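Local coordinates for protein proline-tRNA synthetase class II aaRS (Ybak RNA binding domain plus tRNA synthetase) (Cryptosporidium parvum, PDB 5XIO) that probably joins L-proline to tRNA(Pro) at the expense of ATP, as a class II aminoacyl-tRNA synthetase, at residues 291-296 / 348-353. Residues are numbered along the deposited sequence; the frame is centred on the assembly and turned at random.
Sequences VIIIPI and LRFEVG
I292, I294 and I296 donate their N-H to the carbonyls of L348, F350 and V352, and the carbonyls of I292 and I294 take N-H from F350 and V352, forming a parallel ladder in the anticodon-binding domain. I294 N to F350 O, at 2.7 Å, is nearly straight (173°), whereas I296 N reaches V352 O from above the carbonyl plane. P295, which lacks an N-H, falls where its nitrogen would face away from strand 348-352, so the ladder loses no bond.

On the face bearing V291, I293, F350 and V352 the contact is apolar. V291 CG1, anti to the backbone N (chi1 179°), stands 3.8 Å from the F350 ring centroid, almost on the ring normal: a CH-pi contact. I293 CG1 meets F350 CD2 obliquely at 4.0 Å. Helix 306-319 closes over this layer, where beta-branched and aromatic residues fill space without polar groups.

The face bearing I292, I294, R349 and E351 mixes aliphatic and charged groups, and helix 334-343 packs against it. I294 CD1 lies 4.2 Å from R349 CD, the aliphatic part of an arginine whose NE bridges E351 OE2 (3.2 Å) in the guanidinium plane and whose NH1 pairs with E342.

Backbone bonds thus fix the register, while one face is apolar and, on the other, R349 would be expected to ease the repulsion between two carboxylates.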
ATOM      1  N   VAL A 291       2.092 -20.827 -15.931  1.00 35.17           N
ATOM      2  CA  VAL A 291       1.968 -21.645 -17.161  1.00 33.45           C
ATOM      3  C   VAL A 291       1.673 -20.718 -18.316  1.00 33.41           C
ATOM      4  O   VAL A 291       0.727 -19.879 -18.225  1.00 28.70           O
ATOM      5  CB  VAL A 291       0.808 -22.638 -17.087  1.00 36.44           C
ATOM      6  CG1 VAL A 291       0.716 -23.419 -18.397  1.00 40.44           C
ATOM      7  CG2 VAL A 291       0.974 -23.572 -15.893  1.00 36.59           C
ATOM      8  N   ILE A 292       2.517 -20.836 -19.346  1.00 31.60           N
ATOM      9  CA  ILE A 292       2.302 -20.216 -20.626  1.00 36.05           C
ATOM     10  C   ILE A 292       2.064 -21.288 -21.735  1.00 40.45           C
ATOM     11  O   ILE A 292       2.810 -22.257 -21.879  1.00 32.99           O
ATOM     12  CB  ILE A 292       3.477 -19.332 -21.022  1.00 39.92           C
ATOM     13  CG1 ILE A 292       3.078 -18.414 -22.189  1.00 45.22           C
ATOM     14  CG2 ILE A 292       4.712 -20.155 -21.385  1.00 39.11           C
ATOM     15  CD1 ILE A 292       2.066 -17.323 -21.829  1.00 43.86           C
ATOM     16  N   ILE A 293       0.993 -21.112 -22.500  1.00 45.02           N
ATOM     17  CA  ILE A 293       0.608 -22.068 -23.525  1.00 42.96           C
ATOM     18  C   ILE A 293       1.032 -21.521 -24.874  1.00 42.95           C
ATOM     19  O   ILE A 293       0.608 -20.430 -25.267  1.00 47.72           O
ATOM     20  CB  ILE A 293      -0.904 -22.287 -23.524  1.00 43.85           C
ATOM     21  CG1 ILE A 293      -1.328 -22.885 -22.183  1.00 42.68           C
ATOM     22  CG2 ILE A 293      -1.313 -23.172 -24.712  1.00 44.96           C
ATOM     23  CD1 ILE A 293      -2.793 -22.669 -21.862  1.00 40.49           C
ATOM     24  N   ILE A 294       1.882 -22.260 -25.563  1.00 40.86           N
ATOM     25  CA  ILE A 294       2.360 -21.831 -26.868  1.00 49.73           C
ATOM     26  C   ILE A 294       1.933 -22.813 -27.959  1.00 52.96           C
ATOM     27  O   ILE A 294       2.486 -23.912 -28.047  1.00 49.46           O
ATOM     28  CB  ILE A 294       3.882 -21.721 -26.901  1.00 50.24           C
ATOM     29  CG1 ILE A 294       4.346 -20.742 -25.823  1.00 51.14           C
ATOM     30  CG2 ILE A 294       4.348 -21.278 -28.271  1.00 47.93           C
ATOM     31  CD1 ILE A 294       5.842 -20.719 -25.669  1.00 51.52           C
ATOM     32  N   PRO A 295       0.965 -22.408 -28.796  1.00 57.07           N
ATOM     33  CA  PRO A 295       0.607 -23.179 -29.994  1.00 62.35           C
ATOM     34  C   PRO A 295       1.638 -23.006 -31.115  1.00 59.45           C
ATOM     35  O   PRO A 295       2.099 -21.885 -31.323  1.00 57.04           O
ATOM     36  CB  PRO A 295      -0.723 -22.545 -30.416  1.00 67.64           C
ATOM     37  CG  PRO A 295      -0.648 -21.118 -29.922  1.00 67.86           C
ATOM     38  CD  PRO A 295       0.284 -21.093 -28.747  1.00 58.72           C
ATOM     39  N   ILE A 296       1.983 -24.084 -31.830  1.00 67.68           N
ATOM     40  CA  ILE A 296       2.875 -24.000 -33.033  1.00 75.58           C
ATOM     41  C   ILE A 296       2.191 -23.285 -34.230  1.00 71.50           C
ATOM     42  O   ILE A 296       2.634 -23.360 -35.388  1.00 66.00           O
ATOM     43  CB  ILE A 296       3.356 -25.389 -33.522  1.00 82.03           C
ATOM     44  CG1 ILE A 296       3.738 -26.323 -32.348  1.00 84.52           C
ATOM     45  CG2 ILE A 296       4.512 -25.249 -34.526  1.00 84.86           C
ATOM     46  CD1 ILE A 296       4.875 -25.867 -31.461  1.00 80.51           C
ATOM     47  N   LEU A 348       6.187 -23.399 -16.094  1.00 38.75           N
ATOM     48  CA  LEU A 348       5.818 -24.427 -17.025  1.00 36.67           C
ATOM     49  C   LEU A 348       5.506 -23.813 -18.363  1.00 39.35           C
ATOM     50  O   LEU A 348       4.734 -22.861 -18.435  1.00 36.07           O
ATOM     51  CB  LEU A 348       4.588 -25.183 -16.555  1.00 34.09           C
ATOM     52  CG  LEU A 348       4.660 -25.922 -15.222  1.00 32.64           C
ATOM     53  CD1 LEU A 348       3.323 -26.559 -14.956  1.00 31.57           C
ATOM     54  CD2 LEU A 348       5.739 -26.977 -15.141  1.00 33.05           C
ATOM     55  N   ARG A 349       5.959 -24.481 -19.426  1.00 37.55           N
ATOM     56  CA  ARG A 349       5.708 -24.058 -20.805  1.00 40.03           C
ATOM     57  C   ARG A 349       5.096 -25.173 -21.684  1.00 44.76           C
ATOM     58  O   ARG A 349       5.803 -26.060 -22.161  1.00 42.18           O
ATOM     59  CB  ARG A 349       6.995 -23.534 -21.446  1.00 43.42           C
ATOM     60  CG  ARG A 349       7.062 -23.729 -22.951  1.00 42.37           C
ATOM     61  CD  ARG A 349       8.379 -23.220 -23.516  1.00 43.59           C
ATOM     62  NE  ARG A 349       9.248 -24.311 -23.947  1.00 43.62           N
ATOM     63  CZ  ARG A 349      10.569 -24.312 -23.809  1.00 48.69           C
ATOM     64  NH1 ARG A 349      11.180 -23.277 -23.249  1.00 47.92           N
ATOM     65  NH2 ARG A 349      11.281 -25.349 -24.229  1.00 55.99           N
ATOM     66  N   PHE A 350       3.779 -25.107 -21.885  1.00 44.60           N
ATOM     67  CA  PHE A 350       3.015 -26.041 -22.699  1.00 43.70           C
ATOM     68  C   PHE A 350       3.204 -25.734 -24.215  1.00 51.58           C
ATOM     69  O   PHE A 350       2.855 -24.634 -24.691  1.00 46.35           O
ATOM     70  CB  PHE A 350       1.535 -25.890 -22.425  1.00 41.24           C
ATOM     71  CG  PHE A 350       1.071 -26.443 -21.124  1.00 41.42           C
ATOM     72  CD1 PHE A 350       1.952 -26.794 -20.107  1.00 47.82           C
ATOM     73  CD2 PHE A 350      -0.271 -26.533 -20.892  1.00 38.50           C
ATOM     74  CE1 PHE A 350       1.482 -27.249 -18.886  1.00 47.45           C
ATOM     75  CE2 PHE A 350      -0.757 -26.973 -19.681  1.00 44.89           C
ATOM     76  CZ  PHE A 350       0.117 -27.337 -18.671  1.00 49.48           C
ATOM     77  N   GLU A 351       3.747 -26.698 -24.963  1.00 53.18           N
ATOM     78  CA  GLU A 351       3.849 -26.608 -26.442  1.00 56.13           C
ATOM     79  C   GLU A 351       2.696 -27.402 -27.094  1.00 51.30           C
ATOM     80  O   GLU A 351       2.472 -28.561 -26.766  1.00 49.71           O
ATOM     81  CB  GLU A 351       5.196 -27.146 -26.925  1.00 58.56           C
ATOM     82  CG  GLU A 351       6.420 -26.410 -26.386  1.00 63.46           C
ATOM     83  CD  GLU A 351       7.723 -27.214 -26.524  1.00 70.42           C
ATOM     84  OE1 GLU A 351       7.734 -28.222 -27.270  1.00 71.78           O
ATOM     85  OE2 GLU A 351       8.749 -26.844 -25.891  1.00 70.34           O
ATOM     86  N   VAL A 352       1.933 -26.773 -27.974  1.00 50.69           N
ATOM     87  CA  VAL A 352       0.762 -27.430 -28.549  1.00 59.01           C
ATOM     88  C   VAL A 352       0.771 -27.356 -30.084  1.00 63.21           C
ATOM     89  O   VAL A 352       0.357 -26.346 -30.659  1.00 59.89           O
ATOM     90  CB  VAL A 352      -0.552 -26.862 -27.970  1.00 62.52           C
ATOM     91  CG1 VAL A 352      -1.768 -27.475 -28.673  1.00 67.94           C
ATOM     92  CG2 VAL A 352      -0.635 -27.157 -26.487  1.00 57.65           C
ATOM     93  N   GLY A 353       1.252 -28.432 -30.724  1.00 64.84           N
ATOM     94  CA  GLY A 353       1.220 -28.590 -32.193  1.00 73.81           C
ATOM     95  C   GLY A 353       0.301 -29.697 -32.748  1.00 76.88           C
ATOM     96  O   GLY A 353      -0.638 -30.155 -32.065  1.00 69.85           O
TER